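PDB 4FGM: aminopeptidase N family protein from Idiomarina loihiensis L2TR, which probably works as a zinc-dependent aminopeptidase of the M61 family, cleaving residues from the amino-terminal ends of peptides. Local coordinates for residues 161-167 / 238-244; 33-38 / 107-111. All coordinates share one frame; numbering follows the deposited sequence.

Both segments of contact 2 (33-38 with 107-111) precede those of contact 1 (161-167 with 238-244) in the chain. The centres of contact 1 and contact 2 are 11 Å apart. They meet through the end of helix 160-163 and the turn that begins there: Leu-163 O and Asn-108 ND2, 3.0 Å apart, probably share a hydrogen bond, and Ile-164 CB packs on Thr-109 CG2 at 3.7 Å. Contact 2 joins two parts of the M61 N-terminal region; contact 1 ties that region to strand 242-248 of a five-stranded mixed sheet. The two buried contacts thus touch side by side, and segment 238-244 begins at Glu-238, a maleic acid pocket residue whose side chain is about 5 Å from the zinc ion.

Contact 1 of 2, residues 161-167 / 238-244; sequences DALIDYP and EHRNSTA
Arg-240 and Asp-165 form the centre of a salt-bridge network in which the turn joining strands 235-238 and 242-248, a beta hairpin, docks against the end of helix 160-163. Asp-165 OD2 is gripped twice by the same residue: Arg-240 NE reaches its anti side at 2.7 Å, and the backbone N of Arg-240 comes in at 3.0 Å on the syn side, tilted out of the carboxylate plane. The arginine chain bends at chi3 (72°), which carries its guanidinium back over helix 160-163, one face resting on Ala-162 CA. From there NH2 makes a second salt bridge, 3.1 Å to Asp-161 OD2; this oxygen lies in the guanidinium plane, whereas NH2 approaches it from above the carboxylate plane. With an alanine here, Asp-161 and Asp-165 OD2 would probably lose the guanidinium that bridges them, and Ala-162 its cover.

The other oxygen of Asp-165, OD1, accepts a nearly straight bond (176°) from His-239 ND1 at 2.6 Å. OD1 lies in the imidazole plane, but ND1 meets it from above the carboxylate plane, the two planes being 60° apart. The buried carboxylate thus holds His-239 by OD1 and Arg-240 by OD2. Glu-238, which directly precedes His-239, belongs to the maleic acid pocket, which places this anchor next to the active site. A water bridges Asp-165 O, Asn-241 OD1 and Ser-242 OG, while Asn-241 ND2 bonds Gly-141 O. Pro-167 covers one face of the His-239 ring in a CH-pi contact, its CD 3.6 Å from the ring centroid.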
ATOM      1  N   ASP A 161      -3.651 -10.157  18.952  1.00 40.77           N
ATOM      2  CA  ASP A 161      -3.649 -10.091  17.496  1.00 40.07           C
ATOM      3  C   ASP A 161      -4.727  -9.149  16.984  1.00 38.96           C
ATOM      4  O   ASP A 161      -4.518  -8.407  16.023  1.00 39.49           O
ATOM      5  CB  ASP A 161      -3.877 -11.473  16.892  1.00 43.63           C
ATOM      6  CG  ASP A 161      -3.865 -11.447  15.377  1.00 50.52           C
ATOM      7  OD1 ASP A 161      -2.774 -11.299  14.789  1.00 56.55           O
ATOM      8  OD2 ASP A 161      -4.952 -11.559  14.777  1.00 48.72           O
ATOM      9  N   ALA A 162      -5.888  -9.189  17.626  1.00 39.20           N
ATOM     10  CA  ALA A 162      -6.986  -8.326  17.223  1.00 36.36           C
ATOM     11  C   ALA A 162      -6.673  -6.900  17.660  1.00 37.38           C
ATOM     12  O   ALA A 162      -6.886  -5.949  16.909  1.00 35.56           O
ATOM     13  CB  ALA A 162      -8.286  -8.799  17.852  1.00 40.73           C
ATOM     14  N   LEU A 163      -6.147  -6.760  18.871  1.00 40.15           N
ATOM     15  CA  LEU A 163      -5.807  -5.451  19.409  1.00 38.40           C
ATOM     16  C   LEU A 163      -4.941  -4.626  18.460  1.00 41.49           C
ATOM     17  O   LEU A 163      -5.209  -3.447  18.216  1.00 41.64           O
ATOM     18  CB  LEU A 163      -5.059  -5.603  20.734  1.00 34.73           C
ATOM     19  CG  LEU A 163      -4.541  -4.301  21.357  1.00 37.29           C
ATOM     20  CD1 LEU A 163      -5.714  -3.499  21.913  1.00 29.00           C
ATOM     21  CD2 LEU A 163      -3.554  -4.620  22.471  1.00 34.29           C
ATOM     22  N   ILE A 164      -3.893  -5.246  17.930  1.00 40.10           N
ATOM     23  CA  ILE A 164      -2.989  -4.533  17.040  1.00 40.63           C
ATOM     24  C   ILE A 164      -3.497  -4.404  15.609  1.00 38.15           C
ATOM     25  O   ILE A 164      -2.758  -4.004  14.708  1.00 43.83           O
ATOM     26  CB  ILE A 164      -1.591  -5.174  17.054  1.00 42.74           C
ATOM     27  CG1 ILE A 164      -1.655  -6.612  16.543  1.00 36.14           C
ATOM     28  CG2 ILE A 164      -1.040  -5.150  18.473  1.00 40.03           C
ATOM     29  CD1 ILE A 164      -0.295  -7.256  16.407  1.00 38.44           C
ATOM     30  N   ASP A 165      -4.767  -4.729  15.397  1.00 37.42           N
ATOM     31  CA  ASP A 165      -5.338  -4.603  14.070  1.00 36.59           C
ATOM     32  C   ASP A 165      -6.445  -3.549  14.042  1.00 38.74           C
ATOM     33  O   ASP A 165      -7.253  -3.500  13.116  1.00 39.87           O
ATOM     34  CB  ASP A 165      -5.883  -5.941  13.574  1.00 33.69           C
ATOM     35  CG  ASP A 165      -6.118  -5.938  12.076  1.00 41.81           C
ATOM     36  OD1 ASP A 165      -5.232  -5.411  11.358  1.00 34.38           O
ATOM     37  OD2 ASP A 165      -7.166  -6.455  11.620  1.00 41.27           O
ATOM     38  N   TYR A 166      -6.490  -2.715  15.073  1.00 33.86           N
ATOM     39  CA  TYR A 166      -7.479  -1.645  15.126  1.00 31.84           C
ATOM     40  C   TYR A 166      -6.750  -0.324  15.316  1.00 37.13           C
ATOM     41  O   TYR A 166      -6.390   0.029  16.433  1.00 38.35           O
ATOM     42  CB  TYR A 166      -8.466  -1.828  16.299  1.00 34.13           C
ATOM     43  CG  TYR A 166      -9.337  -3.058  16.235  1.00 35.26           C
ATOM     44  CD1 TYR A 166      -9.190  -4.083  17.164  1.00 35.87           C
ATOM     45  CD2 TYR A 166     -10.320  -3.190  15.253  1.00 35.91           C
ATOM     46  CE1 TYR A 166      -9.999  -5.216  17.123  1.00 37.60           C
ATOM     47  CE2 TYR A 166     -11.139  -4.312  15.197  1.00 31.91           C
ATOM     48  CZ  TYR A 166     -10.976  -5.327  16.136  1.00 42.30           C
ATOM     49  OH  TYR A 166     -11.786  -6.445  16.095  1.00 45.48           O
ATOM     50  N   PRO A 167      -6.485   0.408  14.225  1.00 40.49           N
ATOM     51  CA  PRO A 167      -5.789   1.687  14.420  1.00 39.45           C
ATOM     52  C   PRO A 167      -6.759   2.715  14.990  1.00 42.70           C
ATOM     53  O   PRO A 167      -7.969   2.531  14.910  1.00 37.69           O
ATOM     54  CB  PRO A 167      -5.311   2.046  13.011  1.00 33.97           C
ATOM     55  CG  PRO A 167      -6.339   1.371  12.114  1.00 37.25           C
ATOM     56  CD  PRO A 167      -6.512   0.028  12.799  1.00 37.05           C
ATOM     57  N   GLU A 238      -4.406  -1.893   5.359  1.00 37.45           N
ATOM     58  CA  GLU A 238      -5.651  -2.617   5.550  1.00 35.88           C
ATOM     59  C   GLU A 238      -5.794  -3.206   6.944  1.00 41.57           C
ATOM     60  O   GLU A 238      -4.805  -3.497   7.615  1.00 44.19           O
ATOM     61  CB  GLU A 238      -5.754  -3.753   4.535  1.00 32.98           C
ATOM     62  CG  GLU A 238      -4.752  -4.869   4.767  1.00 33.10           C
ATOM     63  CD  GLU A 238      -3.376  -4.556   4.218  1.00 44.52           C
ATOM     64  OE1 GLU A 238      -3.088  -3.371   3.949  1.00 52.02           O
ATOM     65  OE2 GLU A 238      -2.578  -5.501   4.063  1.00 41.44           O
ATOM     66  N   HIS A 239      -7.044  -3.389   7.357  1.00 39.58           N
ATOM     67  CA  HIS A 239      -7.370  -3.980   8.650  1.00 37.73           C
ATOM     68  C   HIS A 239      -8.712  -4.701   8.511  1.00 38.88           C
ATOM     69  O   HIS A 239      -9.463  -4.448   7.557  1.00 37.88           O
ATOM     70  CB  HIS A 239      -7.401  -2.897   9.732  1.00 36.35           C
ATOM     71  CG  HIS A 239      -6.062  -2.282   9.983  1.00 38.77           C
ATOM     72  ND1 HIS A 239      -5.021  -2.980  10.558  1.00 38.54           N
ATOM     73  CD2 HIS A 239      -5.566  -1.063   9.662  1.00 36.01           C
ATOM     74  CE1 HIS A 239      -3.938  -2.219  10.577  1.00 35.74           C
ATOM     75  NE2 HIS A 239      -4.243  -1.052  10.039  1.00 34.36           N
ATOM     76  N   ARG A 240      -9.005  -5.608   9.444  1.00 41.75           N
ATOM     77  CA  ARG A 240     -10.231  -6.397   9.375  1.00 41.70           C
ATOM     78  C   ARG A 240     -11.537  -5.631   9.233  1.00 43.67           C
ATOM     79  O   ARG A 240     -12.427  -6.085   8.526  1.00 42.97           O
ATOM     80  CB  ARG A 240     -10.309  -7.370  10.555  1.00 33.85           C
ATOM     81  CG  ARG A 240     -10.387  -6.751  11.933  1.00 40.87           C
ATOM     82  CD  ARG A 240     -10.120  -7.819  12.975  1.00 38.73           C
ATOM     83  NE  ARG A 240      -8.712  -8.207  12.990  1.00 42.26           N
ATOM     84  CZ  ARG A 240      -8.218  -9.206  13.713  1.00 43.23           C
ATOM     85  NH1 ARG A 240      -9.024  -9.924  14.474  1.00 42.21           N
ATOM     86  NH2 ARG A 240      -6.918  -9.475  13.697  1.00 38.13           N
ATOM     87  N   ASN A 241     -11.672  -4.474   9.872  1.00 37.48           N
ATOM     88  CA  ASN A 241     -12.920  -3.730   9.720  1.00 36.73           C
ATOM     89  C   ASN A 241     -12.681  -2.223   9.588  1.00 42.42           C
ATOM     90  O   ASN A 241     -13.568  -1.400   9.846  1.00 46.24           O
ATOM     91  CB  ASN A 241     -13.874  -4.050  10.880  1.00 31.07           C
ATOM     92  CG  ASN A 241     -13.456  -3.403  12.197  1.00 41.99           C
ATOM     93  OD1 ASN A 241     -12.284  -3.076  12.401  1.00 44.18           O
ATOM     94  ND2 ASN A 241     -14.425  -3.228  13.106  1.00 37.46           N
ATOM     95  N   SER A 242     -11.472  -1.878   9.156  1.00 42.32           N
ATOM     96  CA  SER A 242     -11.086  -0.484   8.966  1.00 38.63           C
ATOM     97  C   SER A 242      -9.791  -0.407   8.162  1.00 44.78           C
ATOM     98  O   SER A 242      -9.156  -1.425   7.855  1.00 39.63           O
ATOM     99  CB  SER A 242     -10.850   0.194  10.316  1.00 35.32           C
ATOM    100  OG  SER A 242      -9.663  -0.296  10.912  1.00 30.13           O
ATOM    101  N   THR A 243      -9.402   0.813   7.827  1.00 40.28           N
ATOM    102  CA  THR A 243      -8.163   1.038   7.111  1.00 44.98           C
ATOM    103  C   THR A 243      -7.660   2.419   7.485  1.00 45.80           C
ATOM    104  O   THR A 243      -8.448   3.314   7.786  1.00 44.50           O
ATOM    105  CB  THR A 243      -8.343   0.936   5.568  1.00 45.25           C
ATOM    106  OG1 THR A 243      -7.069   1.111   4.931  1.00 41.60           O
ATOM    107  CG2 THR A 243      -9.310   1.989   5.055  1.00 36.27           C
ATOM    108  N   ALA A 244      -6.342   2.571   7.506  1.00 44.86           N
ATOM    109  CA  ALA A 244      -5.724   3.854   7.817  1.00 36.01           C
ATOM    110  C   ALA A 244      -5.116   4.372   6.512  1.00 41.98           C
ATOM    111  O   ALA A 244      -4.269   3.713   5.893  1.00 43.62           O
ATOM    112  CB  ALA A 244      -4.642   3.681   8.887  1.00 35.76           C
TER
HETATM  113  O   HOH W   1      -9.635  -2.871  11.833  1.00 35.76           O
HETATM  114  O   HOH W   2      -9.558   0.692  13.728  1.00 35.46           O

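Contact 2 of 2, residues 33-38 / 107-111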
ATOM      1  N   LEU A  33       7.339  -6.226  22.199  1.00 40.14           N
ATOM      2  CA  LEU A  33       6.656  -5.388  21.227  1.00 39.66           C
ATOM      3  C   LEU A  33       6.970  -5.865  19.814  1.00 38.31           C
ATOM      4  O   LEU A  33       8.115  -6.192  19.490  1.00 36.19           O
ATOM      5  CB  LEU A  33       7.086  -3.931  21.388  1.00 38.30           C
ATOM      6  CG  LEU A  33       6.174  -2.936  20.667  1.00 41.68           C
ATOM      7  CD1 LEU A  33       4.835  -2.903  21.396  1.00 43.91           C
ATOM      8  CD2 LEU A  33       6.810  -1.539  20.640  1.00 41.49           C
ATOM      9  N   PRO A  34       5.951  -5.919  18.954  1.00 38.67           N
ATOM     10  CA  PRO A  34       6.159  -6.363  17.575  1.00 40.38           C
ATOM     11  C   PRO A  34       7.288  -5.576  16.915  1.00 40.86           C
ATOM     12  O   PRO A  34       7.441  -4.383  17.170  1.00 40.63           O
ATOM     13  CB  PRO A  34       4.812  -6.079  16.916  1.00 45.18           C
ATOM     14  CG  PRO A  34       3.839  -6.250  18.040  1.00 40.64           C
ATOM     15  CD  PRO A  34       4.546  -5.554  19.188  1.00 39.82           C
ATOM     16  N   ASN A  35       8.080  -6.239  16.075  1.00 40.45           N
ATOM     17  CA  ASN A  35       9.161  -5.552  15.389  1.00 40.46           C
ATOM     18  C   ASN A  35       8.724  -5.093  14.001  1.00 45.87           C
ATOM     19  O   ASN A  35       9.475  -4.419  13.298  1.00 49.74           O
ATOM     20  CB  ASN A  35      10.405  -6.434  15.314  1.00 43.32           C
ATOM     21  CG  ASN A  35      11.118  -6.520  16.639  1.00 46.61           C
ATOM     22  OD1 ASN A  35      11.228  -5.524  17.348  1.00 48.14           O
ATOM     23  ND2 ASN A  35      11.613  -7.704  16.981  1.00 47.11           N
ATOM     24  N   TRP A  36       7.502  -5.466  13.621  1.00 41.12           N
ATOM     25  CA  TRP A  36       6.916  -5.053  12.353  1.00 38.70           C
ATOM     26  C   TRP A  36       5.402  -5.164  12.450  1.00 39.40           C
ATOM     27  O   TRP A  36       4.887  -5.901  13.283  1.00 42.46           O
ATOM     28  CB  TRP A  36       7.439  -5.888  11.179  1.00 38.30           C
ATOM     29  CG  TRP A  36       7.101  -7.348  11.204  1.00 39.82           C
ATOM     30  CD1 TRP A  36       7.724  -8.323  11.935  1.00 42.63           C
ATOM     31  CD2 TRP A  36       6.109  -8.016  10.411  1.00 37.04           C
ATOM     32  NE1 TRP A  36       7.189  -9.553  11.638  1.00 38.95           N
ATOM     33  CE2 TRP A  36       6.200  -9.397  10.702  1.00 40.53           C
ATOM     34  CE3 TRP A  36       5.165  -7.587   9.472  1.00 41.59           C
ATOM     35  CZ2 TRP A  36       5.374 -10.352  10.094  1.00 42.79           C
ATOM     36  CZ3 TRP A  36       4.339  -8.543   8.865  1.00 44.23           C
ATOM     37  CH2 TRP A  36       4.456  -9.908   9.179  1.00 42.89           C
ATOM     38  N   ILE A  37       4.684  -4.426  11.609  1.00 43.74           N
ATOM     39  CA  ILE A  37       3.227  -4.457  11.642  1.00 40.29           C
ATOM     40  C   ILE A  37       2.641  -5.166  10.431  1.00 44.39           C
ATOM     41  O   ILE A  37       3.053  -4.917   9.297  1.00 43.64           O
ATOM     42  CB  ILE A  37       2.633  -3.024  11.717  1.00 36.57           C
ATOM     43  CG1 ILE A  37       1.104  -3.099  11.683  1.00 41.82           C
ATOM     44  CG2 ILE A  37       3.165  -2.173  10.568  1.00 35.14           C
ATOM     45  CD1 ILE A  37       0.398  -1.779  11.889  1.00 29.68           C
ATOM     46  N   PRO A  38       1.668  -6.067  10.661  1.00 42.16           N
ATOM     47  CA  PRO A  38       1.028  -6.813   9.571  1.00 38.39           C
ATOM     48  C   PRO A  38       0.630  -5.902   8.418  1.00 41.07           C
ATOM     49  O   PRO A  38       0.111  -4.814   8.633  1.00 47.49           O
ATOM     50  CB  PRO A  38      -0.183  -7.459  10.256  1.00 34.87           C
ATOM     51  CG  PRO A  38       0.362  -7.778  11.631  1.00 36.76           C
ATOM     52  CD  PRO A  38       1.160  -6.509  11.978  1.00 38.02           C
ATOM     53  N   ASN A 107      -1.162   2.881  15.984  1.00 36.28           N
ATOM     54  CA  ASN A 107      -1.391   1.462  15.790  1.00 31.35           C
ATOM     55  C   ASN A 107      -0.895   0.867  17.097  1.00 39.53           C
ATOM     56  O   ASN A 107       0.145   1.283  17.623  1.00 36.47           O
ATOM     57  CB  ASN A 107      -0.544   0.935  14.634  1.00 37.01           C
ATOM     58  CG  ASN A 107      -1.082   1.349  13.286  1.00 41.63           C
ATOM     59  OD1 ASN A 107      -2.077   0.801  12.804  1.00 42.22           O
ATOM     60  ND2 ASN A 107      -0.435   2.331  12.671  1.00 33.22           N
ATOM     61  N   ASN A 108      -1.617  -0.108  17.627  1.00 38.81           N
ATOM     62  CA  ASN A 108      -1.209  -0.693  18.887  1.00 37.70           C
ATOM     63  C   ASN A 108       0.071  -1.510  18.831  1.00 37.79           C
ATOM     64  O   ASN A 108       0.607  -1.903  19.871  1.00 45.41           O
ATOM     65  CB  ASN A 108      -2.380  -1.459  19.493  1.00 34.59           C
ATOM     66  CG  ASN A 108      -3.503  -0.518  19.900  1.00 41.95           C
ATOM     67  OD1 ASN A 108      -3.252   0.478  20.567  1.00 38.52           O
ATOM     68  ND2 ASN A 108      -4.736  -0.818  19.491  1.00 38.06           N
ATOM     69  N   THR A 109       0.576  -1.752  17.624  1.00 34.77           N
ATOM     70  CA  THR A 109       1.850  -2.456  17.477  1.00 37.87           C
ATOM     71  C   THR A 109       2.927  -1.516  18.016  1.00 36.48           C
ATOM     72  O   THR A 109       4.000  -1.954  18.413  1.00 42.83           O
ATOM     73  CB  THR A 109       2.206  -2.742  15.999  1.00 36.12           C
ATOM     74  OG1 THR A 109       1.690  -1.687  15.178  1.00 42.02           O
ATOM     75  CG2 THR A 109       1.657  -4.093  15.543  1.00 30.82           C
ATOM     76  N   SER A 110       2.633  -0.216  18.023  1.00 35.29           N
ATOM     77  CA  SER A 110       3.581   0.784  18.512  1.00 45.41           C
ATOM     78  C   SER A 110       3.359   1.185  19.969  1.00 41.72           C
ATOM     79  O   SER A 110       4.296   1.587  20.648  1.00 43.17           O
ATOM     80  CB  SER A 110       3.524   2.056  17.648  1.00 40.27           C
ATOM     81  OG  SER A 110       4.159   1.871  16.398  1.00 48.66           O
ATOM     82  N   LEU A 111       2.125   1.080  20.446  1.00 39.26           N
ATOM     83  CA  LEU A 111       1.822   1.492  21.813  1.00 41.38           C
ATOM     84  C   LEU A 111       1.643   0.419  22.886  1.00 40.79           C
ATOM     85  O   LEU A 111       1.981   0.643  24.045  1.00 43.22           O
ATOM     86  CB  LEU A 111       0.573   2.384  21.804  1.00 39.85           C
ATOM     87  CG  LEU A 111       0.799   3.888  21.580  1.00 40.03           C
ATOM     88  CD1 LEU A 111       1.499   4.125  20.255  1.00 39.23           C
ATOM     89  CD2 LEU A 111      -0.524   4.609  21.620  1.00 40.81           C
TER
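The side-chain amide of Asn-107 receives the CD1 methyl of Ile-37 over one face, CD1 standing 3.7 Å from Asn-107 CG; from the other side of the amide plane Pro-167 CB approaches OD1 obliquely, and ND2 is hydrogen-bonded to Val-94 O. Trp-36 points away from 107-111 and its ring meets Trp-359 edge-to-face; Leu-33, Pro-34 and Ile-37 carry most of the loop's side of the contact.

Thr-109, on the short and weakly bonded helix 108-111, is the residue most covered by that loop. Its CG2 faces the Pro-34 ring, 4.0 Å from CG, and its OG1 lies 3.5 Å from Ile-37 CD1. The isoleucine reaches this far because CG1 is anti to the backbone N (chi1 177°) and the chain continues extended to CD1. On the helix backbone, Leu-33 sets its branched end against the Thr-109 carbonyl, with CD1 3.2 Å from O, and Pro-34 CD comes up to the same oxygen.

No hydrogen bond crosses between the two segments: methyl and ring carbons press on a carbonyl, a hydroxyl and an amide, so within the N-terminal region this join depends on shape and van der Waals fit rather than on polar pairing.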